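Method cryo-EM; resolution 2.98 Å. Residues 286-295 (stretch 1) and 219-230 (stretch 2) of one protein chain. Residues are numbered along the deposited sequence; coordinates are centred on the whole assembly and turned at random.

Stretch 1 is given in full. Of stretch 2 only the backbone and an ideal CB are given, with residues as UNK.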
# COMPACT_ATOMS: atom_id res chain seq x y z
N ALA A 286 -69.68 -78.20 26.72
CA ALA A 286 -70.36 -78.43 27.99
C ALA A 286 -70.18 -77.26 28.95
O ALA A 286 -71.01 -77.05 29.83
CB ALA A 286 -69.85 -79.71 28.63
N ARG A 287 -69.11 -76.48 28.78
CA ARG A 287 -68.83 -75.35 29.65
C ARG A 287 -69.67 -74.14 29.26
O ARG A 287 -70.12 -73.39 30.13
CB ARG A 287 -67.34 -75.03 29.58
CG ARG A 287 -66.86 -73.84 30.39
CD ARG A 287 -66.79 -74.15 31.87
NE ARG A 287 -68.03 -73.81 32.57
CZ ARG A 287 -68.29 -74.16 33.82
NH1 ARG A 287 -67.40 -74.86 34.51
NH2 ARG A 287 -69.44 -73.82 34.38
N LEU A 288 -69.90 -73.95 27.97
CA LEU A 288 -70.62 -72.79 27.48
C LEU A 288 -72.08 -73.08 27.15
O LEU A 288 -72.78 -72.18 26.67
CB LEU A 288 -69.92 -72.22 26.24
CG LEU A 288 -68.54 -71.65 26.54
CD1 LEU A 288 -67.86 -71.24 25.26
CD2 LEU A 288 -68.64 -70.48 27.49
N THR A 289 -72.54 -74.31 27.37
CA THR A 289 -73.96 -74.64 27.27
C THR A 289 -74.92 -73.74 28.07
O THR A 289 -75.98 -73.40 27.53
CB THR A 289 -74.14 -76.12 27.63
OG1 THR A 289 -73.30 -76.91 26.78
CG2 THR A 289 -75.55 -76.58 27.40
N PRO A 290 -74.64 -73.28 29.31
CA PRO A 290 -75.59 -72.35 29.95
C PRO A 290 -75.67 -70.96 29.32
O PRO A 290 -76.49 -70.16 29.78
CB PRO A 290 -75.07 -72.25 31.38
CG PRO A 290 -74.33 -73.45 31.60
CD PRO A 290 -73.66 -73.75 30.31
N ILE A 291 -74.87 -70.65 28.31
CA ILE A 291 -74.91 -69.36 27.64
C ILE A 291 -75.61 -69.46 26.29
O ILE A 291 -76.50 -68.67 25.98
CB ILE A 291 -73.48 -68.79 27.49
CG1 ILE A 291 -72.88 -68.50 28.86
CG2 ILE A 291 -73.49 -67.52 26.68
CD1 ILE A 291 -71.41 -68.18 28.80
N PHE A 292 -75.24 -70.45 25.48
CA PHE A 292 -75.66 -70.51 24.09
C PHE A 292 -76.81 -71.47 23.82
O PHE A 292 -77.33 -71.45 22.70
CB PHE A 292 -74.50 -70.92 23.19
CG PHE A 292 -73.41 -69.91 23.11
CD1 PHE A 292 -73.60 -68.72 22.42
CD2 PHE A 292 -72.17 -70.17 23.64
CE1 PHE A 292 -72.58 -67.80 22.32
CE2 PHE A 292 -71.15 -69.26 23.54
CZ PHE A 292 -71.36 -68.07 22.88
N ALA A 293 -77.22 -72.30 24.77
CA ALA A 293 -78.28 -73.26 24.48
C ALA A 293 -79.67 -72.67 24.63
O ALA A 293 -80.65 -73.40 24.48
CB ALA A 293 -78.15 -74.50 25.37
N VAL A 294 -79.78 -71.37 24.90
CA VAL A 294 -81.07 -70.70 24.83
C VAL A 294 -81.50 -70.46 23.40
O VAL A 294 -82.69 -70.20 23.14
CB VAL A 294 -80.97 -69.40 25.67
CG1 VAL A 294 -80.10 -68.38 24.97
CG2 VAL A 294 -82.34 -68.84 26.04
N SER A 295 -80.59 -70.57 22.44
CA SER A 295 -80.90 -70.50 21.02
C SER A 295 -80.95 -71.89 20.42
O SER A 295 -80.38 -72.84 20.95
CB SER A 295 -79.88 -69.65 20.27
OG SER A 295 -78.62 -70.31 20.24
N UNK A 219 -64.63 -63.04 32.13
CA UNK A 219 -64.72 -64.26 32.91
C UNK A 219 -66.04 -64.98 32.63
O UNK A 219 -67.08 -64.35 32.45
CB UNK A 219 -64.58 -63.95 34.40
N UNK A 220 -65.96 -66.31 32.60
CA UNK A 220 -67.06 -67.12 32.12
C UNK A 220 -68.23 -67.11 33.10
O UNK A 220 -69.39 -67.12 32.69
CB UNK A 220 -66.59 -68.55 31.87
N UNK A 221 -67.95 -67.03 34.40
CA UNK A 221 -69.01 -67.10 35.39
C UNK A 221 -69.77 -65.80 35.58
O UNK A 221 -70.77 -65.79 36.31
CB UNK A 221 -68.42 -67.54 36.73
N UNK A 222 -69.35 -64.71 34.95
CA UNK A 222 -70.16 -63.50 34.91
C UNK A 222 -70.88 -63.31 33.59
O UNK A 222 -71.81 -62.50 33.53
CB UNK A 222 -69.28 -62.28 35.19
N UNK A 223 -70.49 -64.04 32.55
CA UNK A 223 -71.25 -64.06 31.31
C UNK A 223 -72.57 -64.80 31.46
O UNK A 223 -73.48 -64.61 30.65
CB UNK A 223 -70.42 -64.70 30.20
N UNK A 224 -72.69 -65.66 32.48
CA UNK A 224 -73.90 -66.45 32.66
C UNK A 224 -75.04 -65.59 33.19
O UNK A 224 -76.19 -65.72 32.78
CB UNK A 224 -73.64 -67.62 33.61
N UNK A 225 -74.72 -64.65 34.09
CA UNK A 225 -75.73 -63.86 34.77
C UNK A 225 -76.11 -62.59 34.02
O UNK A 225 -76.69 -61.68 34.62
CB UNK A 225 -75.24 -63.50 36.17
N UNK A 226 -75.81 -62.52 32.72
CA UNK A 226 -76.14 -61.35 31.91
C UNK A 226 -76.79 -61.80 30.61
O UNK A 226 -76.51 -62.90 30.12
CB UNK A 226 -74.89 -60.51 31.63
N UNK A 227 -77.72 -61.01 30.08
CA UNK A 227 -78.37 -61.40 28.82
C UNK A 227 -77.51 -61.10 27.60
O UNK A 227 -76.88 -60.04 27.51
CB UNK A 227 -79.71 -60.68 28.68
N UNK A 228 -77.48 -62.05 26.67
CA UNK A 228 -76.60 -61.95 25.51
C UNK A 228 -77.30 -62.15 24.17
O UNK A 228 -76.65 -61.99 23.13
CB UNK A 228 -75.47 -62.98 25.64
N UNK A 229 -78.59 -62.49 24.14
CA UNK A 229 -79.27 -62.69 22.87
C UNK A 229 -79.69 -61.38 22.22
O UNK A 229 -79.96 -61.36 21.01
CB UNK A 229 -80.50 -63.58 23.07
N UNK A 230 -79.76 -60.29 22.97
CA UNK A 230 -80.11 -58.99 22.42
C UNK A 230 -78.87 -58.23 21.97
O UNK A 230 -78.65 -57.07 22.34
CB UNK A 230 -80.89 -58.17 23.45

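Position 219 has an extended backbone (phi/psi -83/143) and nothing of stretch 1 near its CB, so many residues would suit it. It is Asn-219, whose backbone O receives weak bonds from the N atoms of the residues at 222 and 223.

At 220 the CA-to-CB bond points toward stretch 1, and the ideal CB lies 5.2 Å from Leu-288 CD2 and 5.5 Å from Arg-287 NE. The gap asks for a medium-sized side chain; leucine, isoleucine, valine or methionine would serve against the leucine, while an acid might seek the arginine. The residue is Ile-220, chi1 m, which places CG2 4.1 Å from Leu-288 CD2.

Position 221 points sideways and its CB has no neighbour within 5.5 Å, so only a long side chain could reach stretch 1. The guanidinium of Arg-287 would favour an acid or a polar group. Instead the deposited residue is Arg-221, m at chi1 to chi3, with NH1 3.8 Å from Arg-287 NH2. Like charges thus lie close together, at an oblique approach with no hydrogen bond between them; Arg-287 NH1 is hydrogen-bonded elsewhere in the structure.

Position 222 is out of reach, and a polar residue would do; it is Glu-222.

At 223 the CB points toward stretch 1 and already stands 3.9 Å from Ile-291 CD1. An apolar side chain fits, from alanine upwards if the rest of a larger one turns aside. Leu-223 (m, t) touches with its CB, 3.9 Å from Ile-291 CD1; its own CD1 stays 4.6 Å from Ile-291 CD1 and its CD2 lies farther off.

The backbones come close at 224, where the CA of 224 lies 5.9 Å from Ile-291 CA. Its CB points sideways, 4.9 Å from Ile-291 CG1 and 5.3 Å from Pro-290 CB, so a compact apolar residue such as valine, alanine or isoleucine is apt. Val-224, chi1 t, brings CG2 to 4.1 Å from Ile-291 CG1.

Positions 225, 226 and 227 lie out of reach and leave the choice wide; they hold His-225, Thr-226 and Pro-227, the last with a phi of -79° that suits its ring.

At 228 the CB again points toward stretch 1, 5.1 Å from Ile-291 CG2, leaving room for leucine, isoleucine or methionine. Leu-228 fills it, with CD1 3.7 Å from Ile-291 CG2.

Position 229 faces Val-294, its CB 5.2 Å from Val-294 CG1. Valine or threonine would fit; Thr-229, chi1 p, sets CG2 3.7 Å from Val-294 CG1.

At 230 nothing of stretch 1 is near the CB, so the choice is wide; the residue is Glu-230.

Stretch 2, residues 219-230: NIRELVHTPLTE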
# COMPACT_ATOMS: atom_id res chain seq x y z
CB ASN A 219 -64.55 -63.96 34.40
CG ASN A 219 -65.41 -62.82 34.87
OD1 ASN A 219 -66.17 -62.24 34.11
ND2 ASN A 219 -65.28 -62.49 36.15
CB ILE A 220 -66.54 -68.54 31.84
CG1 ILE A 220 -65.42 -68.48 30.81
CG2 ILE A 220 -67.62 -69.44 31.31
CD1 ILE A 220 -64.66 -69.76 30.67
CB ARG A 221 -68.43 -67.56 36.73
CG ARG A 221 -67.83 -68.94 36.66
CD ARG A 221 -68.87 -69.98 36.35
NE ARG A 221 -69.79 -70.12 37.46
CZ ARG A 221 -70.99 -70.68 37.37
NH1 ARG A 221 -71.41 -71.15 36.21
NH2 ARG A 221 -71.76 -70.76 38.44
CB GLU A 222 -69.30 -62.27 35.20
CG GLU A 222 -68.85 -62.16 36.64
CD GLU A 222 -70.01 -61.89 37.59
OE1 GLU A 222 -70.96 -61.19 37.19
OE2 GLU A 222 -69.97 -62.38 38.74
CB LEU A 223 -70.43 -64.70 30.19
CG LEU A 223 -69.20 -63.93 29.74
CD1 LEU A 223 -68.40 -64.76 28.76
CD2 LEU A 223 -69.60 -62.62 29.12
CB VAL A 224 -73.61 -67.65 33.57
CG1 VAL A 224 -74.86 -68.47 33.83
CG2 VAL A 224 -72.53 -68.52 32.97
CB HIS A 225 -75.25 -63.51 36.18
CG HIS A 225 -75.04 -64.70 37.06
ND1 HIS A 225 -76.09 -65.38 37.64
CD2 HIS A 225 -73.91 -65.34 37.44
CE1 HIS A 225 -75.61 -66.39 38.35
NE2 HIS A 225 -74.29 -66.38 38.24
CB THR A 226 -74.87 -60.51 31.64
OG1 THR A 226 -75.21 -59.32 30.93
CG2 THR A 226 -73.82 -61.29 30.87
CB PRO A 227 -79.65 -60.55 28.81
CG PRO A 227 -79.33 -59.37 29.65
CD PRO A 227 -78.41 -59.88 30.72
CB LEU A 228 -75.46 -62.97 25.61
CG LEU A 228 -74.50 -62.75 26.78
CD1 LEU A 228 -73.43 -63.80 26.80
CD2 LEU A 228 -73.91 -61.37 26.70
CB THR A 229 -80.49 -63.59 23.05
OG1 THR A 229 -81.38 -63.01 24.01
CG2 THR A 229 -80.06 -64.96 23.53
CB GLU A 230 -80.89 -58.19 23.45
CG GLU A 230 -82.21 -58.81 23.85
CD GLU A 230 -83.23 -58.82 22.74
OE1 GLU A 230 -83.22 -57.87 21.92
OE2 GLU A 230 -84.04 -59.76 22.68
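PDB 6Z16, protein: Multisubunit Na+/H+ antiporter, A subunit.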